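Local structure of histidinol-phosphatase (Listeria monocytogenes serotype 4b str. H7858, 6NLR) at residues F92-L97 with D106-Y111; E22-A27 with S84-H89; L221-A226 with K241-A246; K55-T60 with F131-F136. The protein probably hydrolyses histidinol phosphate to histidinol and phosphate in histidine biosynthesis, using a trinuclear manganese-cobalt site, as a member of the PHP family. One frame throughout, in Å; residues are numbered along the deposited sequence.

Interaction 1 (F92-L97 with D106-Y111); sequences FEVDYL and DFLNEY. With MN (manganese (II) ion), chain E; CO (cobalt (II) ion), chain F.
Phe92 and Phe107 make the aromatic part of this contact, a T-shaped (edge-to-face) pair in which the edge of Phe107 points at the face of Phe92. The planes stand at 69° and the ring centroids are 5.2 Å apart. Phe107 CZ sits over the rim of the Phe92 ring rather than its middle, 3.8 Å from Phe92 CE2. Phe107 can reach this far because its ring is thrown anti to the backbone N (chi1 172°), which sends it from helix 101-111 toward the strand. The aliphatic part is smaller: Val94 CG2 meets Leu108 CD2 at 4.0 Å, and Tyr111 adds its CB beside Phe92 CE2.

Metal binding belongs to the residue between the two apolar ones. Glu93 runs out extended, and its carboxylate bridges two ions, OE2 to manganese at 2.1 Å and OE1 to cobalt at 2.2 Å. Water 2 is bound to both ions as well. His123 and His181 join Glu93 on the manganese, while His6, His8 and Asp258 join it on the cobalt.

Strand residues 92-95 run nearly antiparallel to helix residues 106-111 (158°). Strand 87-95 and helix 101-111 open a beta-alpha-beta unit completed by strand 117-127, with Leu68 of helix 68-81 packed against Phe92, Phe107 and Tyr111.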
# COMPACT_ATOMS: atom_id res chain seq x y z
N PHE A 92 -4.43 0.79 9.79
CA PHE A 92 -4.48 1.70 8.63
C PHE A 92 -3.42 1.33 7.61
O PHE A 92 -2.33 0.84 7.99
CB PHE A 92 -4.24 3.14 9.09
CG PHE A 92 -5.28 3.63 10.05
CD1 PHE A 92 -6.54 3.99 9.60
CD2 PHE A 92 -5.00 3.70 11.41
CE1 PHE A 92 -7.52 4.43 10.49
CE2 PHE A 92 -5.97 4.17 12.29
CZ PHE A 92 -7.22 4.53 11.82
N GLU A 93 -3.75 1.59 6.35
CA GLU A 93 -2.76 1.88 5.30
C GLU A 93 -2.43 3.36 5.46
O GLU A 93 -3.28 4.22 5.10
CB GLU A 93 -3.26 1.54 3.90
CG GLU A 93 -2.13 1.63 2.88
CD GLU A 93 -2.52 1.31 1.46
OE1 GLU A 93 -3.71 1.04 1.23
OE2 GLU A 93 -1.62 1.34 0.58
N VAL A 94 -1.27 3.63 6.04
CA VAL A 94 -0.80 4.99 6.37
C VAL A 94 -0.01 5.51 5.17
O VAL A 94 0.95 4.87 4.77
CB VAL A 94 0.03 4.97 7.66
CG1 VAL A 94 0.48 6.37 8.04
CG2 VAL A 94 -0.76 4.32 8.80
N ASP A 95 -0.42 6.66 4.64
CA ASP A 95 0.37 7.38 3.61
C ASP A 95 1.66 7.87 4.27
O ASP A 95 1.58 8.52 5.35
CB ASP A 95 -0.41 8.54 3.01
CG ASP A 95 -1.29 8.08 1.87
OD1 ASP A 95 -0.78 7.99 0.72
OD2 ASP A 95 -2.44 7.73 2.17
N TYR A 96 2.80 7.57 3.65
CA TYR A 96 4.04 8.33 3.87
C TYR A 96 3.91 9.61 3.04
O TYR A 96 3.86 9.55 1.79
CB TYR A 96 5.30 7.52 3.58
CG TYR A 96 6.53 8.32 3.93
CD1 TYR A 96 6.83 8.60 5.26
CD2 TYR A 96 7.31 8.90 2.95
CE1 TYR A 96 7.91 9.40 5.60
CE2 TYR A 96 8.41 9.68 3.28
CZ TYR A 96 8.70 9.94 4.61
OH TYR A 96 9.76 10.70 4.92
N LEU A 97 3.76 10.74 3.73
CA LEU A 97 3.62 12.09 3.11
C LEU A 97 4.95 12.84 3.29
O LEU A 97 5.26 13.28 4.42
CB LEU A 97 2.44 12.81 3.76
CG LEU A 97 1.07 12.14 3.61
CD1 LEU A 97 0.00 12.91 4.37
CD2 LEU A 97 0.67 11.97 2.14
N ASP A 106 2.01 12.45 14.71
CA ASP A 106 0.93 12.88 15.64
C ASP A 106 -0.29 11.96 15.46
O ASP A 106 -0.88 11.56 16.45
CB ASP A 106 0.55 14.34 15.44
CG ASP A 106 1.63 15.32 15.90
OD1 ASP A 106 2.63 14.87 16.51
OD2 ASP A 106 1.46 16.53 15.62
N PHE A 107 -0.62 11.61 14.22
CA PHE A 107 -1.79 10.75 13.91
C PHE A 107 -1.53 9.36 14.53
O PHE A 107 -2.42 8.81 15.23
CB PHE A 107 -2.05 10.67 12.41
CG PHE A 107 -3.09 9.64 12.05
CD1 PHE A 107 -4.43 9.96 12.05
CD2 PHE A 107 -2.72 8.33 11.78
CE1 PHE A 107 -5.39 9.00 11.77
CE2 PHE A 107 -3.68 7.37 11.47
CZ PHE A 107 -5.01 7.71 11.49
N LEU A 108 -0.35 8.80 14.29
CA LEU A 108 -0.01 7.44 14.78
C LEU A 108 0.06 7.44 16.31
O LEU A 108 -0.43 6.47 16.91
CB LEU A 108 1.31 7.01 14.14
CG LEU A 108 1.22 6.68 12.66
CD1 LEU A 108 2.62 6.48 12.07
CD2 LEU A 108 0.40 5.43 12.46
N ASN A 109 0.64 8.47 16.93
CA ASN A 109 0.68 8.56 18.42
C ASN A 109 -0.75 8.63 18.96
O ASN A 109 -1.00 8.03 20.01
CB ASN A 109 1.54 9.72 18.93
CG ASN A 109 3.03 9.48 18.74
OD1 ASN A 109 3.80 10.43 18.78
ND2 ASN A 109 3.47 8.25 18.54
N GLU A 110 -1.69 9.30 18.28
CA GLU A 110 -3.08 9.41 18.81
C GLU A 110 -3.85 8.10 18.59
O GLU A 110 -4.46 7.63 19.54
CB GLU A 110 -3.83 10.59 18.19
CG GLU A 110 -5.25 10.70 18.70
CD GLU A 110 -5.96 12.02 18.47
OE1 GLU A 110 -5.44 12.84 17.68
OE2 GLU A 110 -7.04 12.23 19.08
N TYR A 111 -3.86 7.53 17.39
CA TYR A 111 -4.76 6.41 17.02
C TYR A 111 -4.04 5.06 17.05
O TYR A 111 -4.73 4.02 17.12
CB TYR A 111 -5.41 6.69 15.66
CG TYR A 111 -6.31 7.90 15.71
CD1 TYR A 111 -7.57 7.83 16.29
CD2 TYR A 111 -5.87 9.12 15.23
CE1 TYR A 111 -8.38 8.95 16.38
CE2 TYR A 111 -6.67 10.25 15.31
CZ TYR A 111 -7.93 10.16 15.88
OH TYR A 111 -8.69 11.29 15.93
MN MN E . -1.83 1.60 -1.47
CO CO F . -4.36 -0.53 -0.11
O HOH W 1 -1.86 1.65 -3.80
O HOH W 2 -2.67 0.01 -1.42

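Interaction 2 (E22-A27 with S84-H89); sequences EMVLKA and SDLLIH
Val24 drives both branches of its side chain from helix 20-29 into the two apolar residues Leu86 and Ile88, and this small buried cluster is the tight part of the contact. CG1 of Val24 lies 3.9 Å from CD2 of Leu86, the two side chains passing at a slant. Ile88 comes at Val24 head-on, tip to tip, its CD1 4.0 Å from Val24 CG2 and nearly as close to CG1. The CG1 branch of Ile88 is anti to its carbonyl carbon (chi1 -65°) and extended beyond (chi2 175°), which carries CD1 out to the helix. Ile78 of helix 68-81 touches both Val24 and Ile88, and Tyr35 of strand 34-40 lies against Leu86 and Ala27.

The rest is looser. Ala27 faces Leu86 but stays at the margin of contact, and no hydrogen bond links the two segments. Glu22 and Leu25 on the helix and Ser84, Asp85 and Leu87 on the other segment are exposed and take no part.

Strand 87-95 pairs in parallel with strand 34-40, and helix 20-29 packs across both strands: the helix-on-parallel-sheet layering expected of a PHP domain, whose fold is related to the TIM barrel.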
# COMPACT_ATOMS: atom_id res chain seq x y z
N GLU A 22 -19.33 -8.79 4.21
CA GLU A 22 -19.44 -9.71 3.04
C GLU A 22 -18.02 -10.10 2.60
O GLU A 22 -17.81 -11.24 2.18
CB GLU A 22 -20.26 -9.10 1.90
CG GLU A 22 -21.71 -8.78 2.26
CD GLU A 22 -22.51 -9.87 2.98
OE1 GLU A 22 -22.69 -10.97 2.40
OE2 GLU A 22 -22.98 -9.62 4.14
N MSE A 23 -17.05 -9.18 2.75
CA MSE A 23 -15.67 -9.48 2.41
C MSE A 23 -15.11 -10.53 3.39
O MSE A 23 -14.46 -11.49 2.98
CB MSE A 23 -14.84 -8.19 2.38
CG MSE A 23 -15.35 -7.18 1.39
SE MSE A 23 -14.39 -5.48 1.51
CE MSE A 23 -12.60 -6.07 1.02
N VAL A 24 -15.42 -10.37 4.68
CA VAL A 24 -14.92 -11.28 5.70
C VAL A 24 -15.54 -12.67 5.48
O VAL A 24 -14.81 -13.66 5.57
CB VAL A 24 -15.19 -10.72 7.11
CG1 VAL A 24 -15.18 -11.79 8.19
CG2 VAL A 24 -14.19 -9.61 7.42
N LEU A 25 -16.84 -12.74 5.18
CA LEU A 25 -17.54 -14.03 4.93
C LEU A 25 -16.87 -14.72 3.73
O LEU A 25 -16.71 -15.96 3.76
CB LEU A 25 -19.03 -13.79 4.70
CG LEU A 25 -19.86 -13.54 5.97
CD1 LEU A 25 -21.26 -12.98 5.62
CD2 LEU A 25 -19.99 -14.82 6.80
N LYS A 26 -16.49 -13.96 2.70
CA LYS A 26 -15.80 -14.54 1.51
C LYS A 26 -14.41 -15.04 1.92
O LYS A 26 -14.03 -16.13 1.49
CB LYS A 26 -15.69 -13.53 0.38
CG LYS A 26 -15.15 -14.10 -0.92
CD LYS A 26 -16.07 -15.06 -1.57
CE LYS A 26 -15.52 -15.60 -2.88
NZ LYS A 26 -16.54 -16.45 -3.55
N ALA A 27 -13.65 -14.27 2.70
CA ALA A 27 -12.32 -14.70 3.19
C ALA A 27 -12.47 -16.03 3.95
O ALA A 27 -11.64 -16.93 3.72
CB ALA A 27 -11.65 -13.63 4.01
N SER A 84 -14.31 -16.59 16.11
CA SER A 84 -14.23 -18.07 16.13
C SER A 84 -13.82 -18.60 14.75
O SER A 84 -13.36 -19.73 14.71
CB SER A 84 -15.50 -18.70 16.66
OG SER A 84 -16.57 -18.48 15.77
N ASP A 85 -13.93 -17.83 13.67
CA ASP A 85 -13.62 -18.29 12.29
C ASP A 85 -12.30 -17.70 11.76
O ASP A 85 -11.69 -18.33 10.91
CB ASP A 85 -14.73 -17.89 11.33
CG ASP A 85 -16.10 -18.42 11.69
OD1 ASP A 85 -16.33 -19.61 11.44
OD2 ASP A 85 -16.93 -17.62 12.17
N LEU A 86 -11.91 -16.51 12.19
CA LEU A 86 -10.92 -15.65 11.51
C LEU A 86 -10.32 -14.72 12.56
O LEU A 86 -11.10 -14.06 13.25
CB LEU A 86 -11.66 -14.84 10.43
CG LEU A 86 -10.79 -14.14 9.41
CD1 LEU A 86 -10.07 -15.14 8.54
CD2 LEU A 86 -11.61 -13.21 8.53
N LEU A 87 -8.99 -14.66 12.66
CA LEU A 87 -8.31 -13.62 13.46
C LEU A 87 -8.25 -12.33 12.63
O LEU A 87 -7.53 -12.30 11.62
CB LEU A 87 -6.92 -14.11 13.87
CG LEU A 87 -6.10 -13.10 14.67
CD1 LEU A 87 -6.87 -12.64 15.90
CD2 LEU A 87 -4.74 -13.70 15.05
N ILE A 88 -8.99 -11.31 13.06
CA ILE A 88 -9.06 -10.00 12.35
C ILE A 88 -8.19 -8.98 13.08
O ILE A 88 -8.34 -8.83 14.29
CB ILE A 88 -10.52 -9.56 12.19
CG1 ILE A 88 -11.24 -10.55 11.26
CG2 ILE A 88 -10.60 -8.12 11.69
CD1 ILE A 88 -12.71 -10.32 11.09
N HIS A 89 -7.29 -8.34 12.36
CA HIS A 89 -6.49 -7.19 12.85
C HIS A 89 -7.10 -5.91 12.27
O HIS A 89 -7.69 -5.97 11.17
CB HIS A 89 -5.01 -7.34 12.51
CG HIS A 89 -4.38 -8.61 12.98
ND1 HIS A 89 -4.25 -8.92 14.30
CD2 HIS A 89 -3.83 -9.64 12.29
CE1 HIS A 89 -3.65 -10.09 14.43
NE2 HIS A 89 -3.38 -10.56 13.19

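Interaction 3 (L221-A226 with K241-A246); sequences LDFNTA and KIVTLA
Phe223 and Val243 meet most closely here: Val243 CG2 comes up to the edge of the phenyl ring, near its plane, 3.6 Å from Phe223 CE2. The two side chains cross at about a right angle. With its ring anti to the backbone N (chi1 -179°), Phe223 brings its far end closer to helix 240-248 than the start of its side chain would suggest. One helical turn further on, Ala246 CB meets Leu221 CD1 at 4.0 Å, so alternate residues of the strand are matched by residues three apart on the helix.

Around this pair of contacts the packing is apolar too. Phe253 of the adjoining strand 253-256 touches Leu221, Val243 and Ala246, and Tyr272 makes an edge-to-face pair with Phe223. Backbone hydrogen bonds from Leu221 and Phe223 to strand 253-256 fix the strand that carries them, within a beta-alpha-beta unit whose crossover is helix 240-248.

Asp222 and Asn224 serve a polar network instead. Asn224 ND2 gives a nearly straight bond (167°) to Asp222 OD2, 3.0 Å long. Asp222 OD2 lies in the amide plane of Asn224, while the amide nitrogen approaches on the syn side, 25° out of the carboxylate plane. Asn224 OD1 accepts from Ala226 N at 3.0 Å, closing an Asx turn at the strand's end. With its amide held at both ends, Asn224 also reaches cobalt ligand Asp258, and Asp222 bonds to the backbone N of manganese ligand His181. The strand thus separates its chemistry: hydrocarbon toward the helix, and a second shell that probably orients metal ligands.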
# COMPACT_ATOMS: atom_id res chain seq x y z
N LEU A 221 7.56 -6.90 4.18
CA LEU A 221 7.02 -6.38 2.90
C LEU A 221 5.62 -6.95 2.64
O LEU A 221 5.39 -8.15 2.89
CB LEU A 221 7.98 -6.72 1.77
CG LEU A 221 9.34 -6.04 1.88
CD1 LEU A 221 10.29 -6.53 0.79
CD2 LEU A 221 9.16 -4.53 1.84
N ASP A 222 4.74 -6.06 2.19
CA ASP A 222 3.43 -6.31 1.54
C ASP A 222 3.71 -7.02 0.22
O ASP A 222 4.31 -6.38 -0.67
CB ASP A 222 2.72 -4.96 1.40
CG ASP A 222 1.34 -4.91 0.76
OD1 ASP A 222 0.51 -5.78 1.08
OD2 ASP A 222 1.09 -3.93 -0.01
N PHE A 223 3.37 -8.30 0.09
CA PHE A 223 3.43 -9.01 -1.21
C PHE A 223 2.05 -8.80 -1.83
O PHE A 223 1.10 -9.55 -1.52
CB PHE A 223 3.79 -10.49 -1.07
CG PHE A 223 3.88 -11.21 -2.39
CD1 PHE A 223 2.73 -11.62 -3.07
CD2 PHE A 223 5.10 -11.48 -2.98
CE1 PHE A 223 2.80 -12.29 -4.28
CE2 PHE A 223 5.17 -12.13 -4.20
CZ PHE A 223 4.02 -12.54 -4.85
N ASN A 224 1.95 -7.77 -2.66
CA ASN A 224 0.65 -7.19 -3.09
C ASN A 224 0.29 -7.70 -4.50
O ASN A 224 1.04 -7.44 -5.46
CB ASN A 224 0.74 -5.68 -2.90
CG ASN A 224 -0.58 -4.97 -3.12
OD1 ASN A 224 -1.29 -5.26 -4.08
ND2 ASN A 224 -0.88 -4.04 -2.22
N THR A 225 -0.84 -8.39 -4.61
CA THR A 225 -1.30 -9.05 -5.86
C THR A 225 -2.22 -8.14 -6.68
O THR A 225 -2.56 -8.54 -7.81
CB THR A 225 -1.95 -10.40 -5.56
OG1 THR A 225 -3.07 -10.16 -4.69
CG2 THR A 225 -0.93 -11.36 -4.97
N ALA A 226 -2.54 -6.94 -6.20
CA ALA A 226 -3.48 -6.03 -6.90
C ALA A 226 -3.00 -5.76 -8.33
O ALA A 226 -3.84 -5.64 -9.21
CB ALA A 226 -3.64 -4.74 -6.13
N LYS A 241 12.09 -10.94 -9.22
CA LYS A 241 13.53 -10.63 -9.00
C LYS A 241 13.71 -9.98 -7.62
O LYS A 241 14.63 -10.38 -6.88
CB LYS A 241 14.08 -9.70 -10.10
CG LYS A 241 15.60 -9.68 -10.18
CD LYS A 241 16.17 -8.66 -11.14
CE LYS A 241 17.68 -8.79 -11.28
NZ LYS A 241 18.19 -8.14 -12.51
N ILE A 242 12.82 -9.07 -7.24
CA ILE A 242 12.91 -8.36 -5.93
C ILE A 242 12.54 -9.35 -4.82
O ILE A 242 13.25 -9.37 -3.79
CB ILE A 242 12.03 -7.11 -5.91
CG1 ILE A 242 12.35 -6.15 -7.06
CG2 ILE A 242 12.06 -6.44 -4.53
CD1 ILE A 242 13.80 -5.85 -7.28
N VAL A 243 11.50 -10.17 -5.03
CA VAL A 243 11.05 -11.17 -4.03
C VAL A 243 12.23 -12.08 -3.67
O VAL A 243 12.44 -12.34 -2.48
CB VAL A 243 9.82 -11.96 -4.53
CG1 VAL A 243 9.55 -13.18 -3.65
CG2 VAL A 243 8.59 -11.06 -4.60
N THR A 244 12.98 -12.54 -4.67
CA THR A 244 14.14 -13.45 -4.50
C THR A 244 15.23 -12.77 -3.66
O THR A 244 15.69 -13.39 -2.72
CB THR A 244 14.65 -13.92 -5.87
OG1 THR A 244 13.53 -14.60 -6.45
CG2 THR A 244 15.85 -14.84 -5.81
N LEU A 245 15.63 -11.54 -3.99
CA LEU A 245 16.61 -10.77 -3.18
C LEU A 245 16.08 -10.64 -1.74
O LEU A 245 16.85 -10.93 -0.81
CB LEU A 245 16.87 -9.40 -3.79
CG LEU A 245 17.56 -9.42 -5.15
CD1 LEU A 245 17.59 -8.03 -5.78
CD2 LEU A 245 18.96 -10.02 -5.07
N ALA A 246 14.81 -10.27 -1.56
CA ALA A 246 14.24 -10.05 -0.21
C ALA A 246 14.28 -11.37 0.56
O ALA A 246 14.73 -11.37 1.73
CB ALA A 246 12.85 -9.44 -0.27

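Interaction 4 (K55-T60 with F131-F136); sequences KEAVTT and FRSIDF. Unlike the reference sequence in segment 131-136: Ile134 (reference Leu).
A short helix, 56-59, leans on the turn that follows strand 130-133, an edge strand of the mixed sheet, and Phe136 makes most of the contact. Ala57 CB packs against the near part of the phenyl group, 3.7 Å from Phe136 CD1, while Ala57 N lies over one face of the ring. The backbones come close at this point, with Ala57 CA and Phe136 CA 5.8 Å apart, which the small alanine side chain permits. The ring stands anti to the backbone N of Phe136 (chi1 -177°), and that carries its outer end beyond Ala57 to Glu56. There the aliphatic part of Glu56 crosses it at about a right angle, CG lying 4.0 Å from Phe136 CE1. The Glu56 carboxylate is turned steeply against the ring, the two planes 77° apart.

The turn itself is an ST turn: Ser133 OG accepts a hydrogen bond from Asp135 N at 3.2 Å, bending the chain as it leaves the strand so that Phe136 comes round to the helix. Ser133 also takes part directly, its CB 3.9 Å from Ala57 CB. Behind the turn, Ile134 packs on Tyr141 and Ile145 of helix 138-149, and the backbone O of Asp135 accepts a hydrogen bond from Lys187.

On the other segment, Lys55 O receives backbone bonds from both Val58 N and Thr59 N, which helps wind this single turn of helix. Asp54 OD1 hydrogen-bonds to Glu56 N, while the exposed Glu56 side chain lies toward solvent.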
# COMPACT_ATOMS: atom_id res chain seq x y z
N LYS A 55 -8.20 16.22 -8.96
CA LYS A 55 -8.67 16.44 -7.56
C LYS A 55 -9.25 15.14 -6.98
O LYS A 55 -9.13 14.91 -5.78
CB LYS A 55 -9.69 17.58 -7.51
CG LYS A 55 -9.07 18.96 -7.74
CD LYS A 55 -10.06 20.04 -7.92
CE LYS A 55 -9.39 21.34 -8.29
NZ LYS A 55 -10.38 22.42 -8.46
N GLU A 56 -9.86 14.30 -7.80
CA GLU A 56 -10.49 13.03 -7.35
C GLU A 56 -9.45 12.12 -6.68
O GLU A 56 -9.80 11.41 -5.73
CB GLU A 56 -11.18 12.35 -8.53
CG GLU A 56 -11.91 11.07 -8.19
CD GLU A 56 -12.73 10.52 -9.36
OE1 GLU A 56 -13.24 11.34 -10.17
OE2 GLU A 56 -12.85 9.27 -9.49
N ALA A 57 -8.19 12.16 -7.11
CA ALA A 57 -7.13 11.35 -6.48
C ALA A 57 -6.99 11.76 -5.02
O ALA A 57 -6.56 10.95 -4.23
CB ALA A 57 -5.83 11.53 -7.23
N VAL A 58 -7.31 13.01 -4.68
CA VAL A 58 -7.11 13.55 -3.31
C VAL A 58 -8.43 13.46 -2.55
O VAL A 58 -8.40 12.96 -1.42
CB VAL A 58 -6.60 15.00 -3.38
CG1 VAL A 58 -6.42 15.59 -1.99
CG2 VAL A 58 -5.31 15.08 -4.19
N THR A 59 -9.56 13.91 -3.13
CA THR A 59 -10.87 13.96 -2.42
C THR A 59 -11.32 12.54 -2.07
O THR A 59 -12.00 12.35 -1.08
CB THR A 59 -11.97 14.65 -3.23
OG1 THR A 59 -12.05 13.94 -4.46
CG2 THR A 59 -11.71 16.11 -3.49
N THR A 60 -10.92 11.57 -2.88
CA THR A 60 -11.41 10.17 -2.87
C THR A 60 -10.38 9.27 -2.16
O THR A 60 -10.69 8.10 -1.94
CB THR A 60 -11.70 9.89 -4.35
OG1 THR A 60 -13.11 9.86 -4.53
CG2 THR A 60 -10.97 8.71 -4.92
N PHE A 131 2.02 18.19 -5.16
CA PHE A 131 2.02 16.73 -4.95
C PHE A 131 1.08 16.09 -5.97
O PHE A 131 0.01 16.67 -6.28
CB PHE A 131 1.65 16.36 -3.51
CG PHE A 131 2.77 16.56 -2.54
CD1 PHE A 131 3.83 15.66 -2.51
CD2 PHE A 131 2.77 17.64 -1.67
CE1 PHE A 131 4.87 15.84 -1.61
CE2 PHE A 131 3.82 17.82 -0.78
CZ PHE A 131 4.87 16.93 -0.77
N ARG A 132 1.50 14.95 -6.49
CA ARG A 132 0.83 14.22 -7.58
C ARG A 132 0.73 12.75 -7.20
O ARG A 132 1.56 12.24 -6.43
CB ARG A 132 1.60 14.38 -8.90
CG ARG A 132 1.71 15.80 -9.42
CD ARG A 132 0.38 16.44 -9.72
NE ARG A 132 -0.31 15.75 -10.80
CZ ARG A 132 -0.46 16.21 -12.04
NH1 ARG A 132 0.04 17.38 -12.42
NH2 ARG A 132 -1.11 15.47 -12.91
N SER A 133 -0.31 12.11 -7.71
CA SER A 133 -0.62 10.70 -7.40
C SER A 133 0.23 9.78 -8.29
O SER A 133 0.29 10.01 -9.49
CB SER A 133 -2.09 10.44 -7.61
OG SER A 133 -2.38 9.06 -7.46
N ILE A 134 0.78 8.73 -7.69
CA ILE A 134 1.52 7.64 -8.36
C ILE A 134 0.51 6.69 -9.04
O ILE A 134 0.87 6.11 -10.07
CB ILE A 134 2.39 6.89 -7.33
CG1 ILE A 134 3.51 7.80 -6.82
CG2 ILE A 134 2.93 5.58 -7.91
CD1 ILE A 134 4.08 7.37 -5.49
N ASP A 135 -0.70 6.55 -8.49
CA ASP A 135 -1.55 5.36 -8.80
C ASP A 135 -2.97 5.74 -9.26
O ASP A 135 -3.77 4.83 -9.38
CB ASP A 135 -1.58 4.39 -7.61
CG ASP A 135 -2.20 4.94 -6.34
OD1 ASP A 135 -2.46 6.15 -6.28
OD2 ASP A 135 -2.41 4.16 -5.41
N PHE A 136 -3.28 7.00 -9.56
CA PHE A 136 -4.66 7.37 -9.95
C PHE A 136 -4.94 6.90 -11.38
O PHE A 136 -5.93 6.22 -11.61
CB PHE A 136 -4.93 8.86 -9.75
CG PHE A 136 -6.35 9.22 -10.08
CD1 PHE A 136 -7.39 8.86 -9.23
CD2 PHE A 136 -6.66 9.84 -11.28
CE1 PHE A 136 -8.71 9.15 -9.57
CE2 PHE A 136 -7.98 10.09 -11.64
CZ PHE A 136 -8.99 9.76 -10.78

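How the interactions relate
Interactions 1, 2 and 3 are buried packing of helices on strands or, in interaction 2, on a strand and the residue leading into it, whereas interaction 4 is only partly buried and sets a short helix against a turn. Interactions 1 and 2 use opposite ends of strand 87-95, their centres about 24 Å apart; the end in interaction 1 carries a metal-bridging carboxylate, and the contact in interaction 2 is purely aliphatic. Interaction 4 reaches the same sheet at one of its edge strands. Interaction 3 belongs to the separate three-stranded parallel sheet, across the chain's centre from interactions 1 and 4. Interactions 1 and 3 resemble each other, apolar residues facing a helix while polar neighbours on the strand serve the metal site.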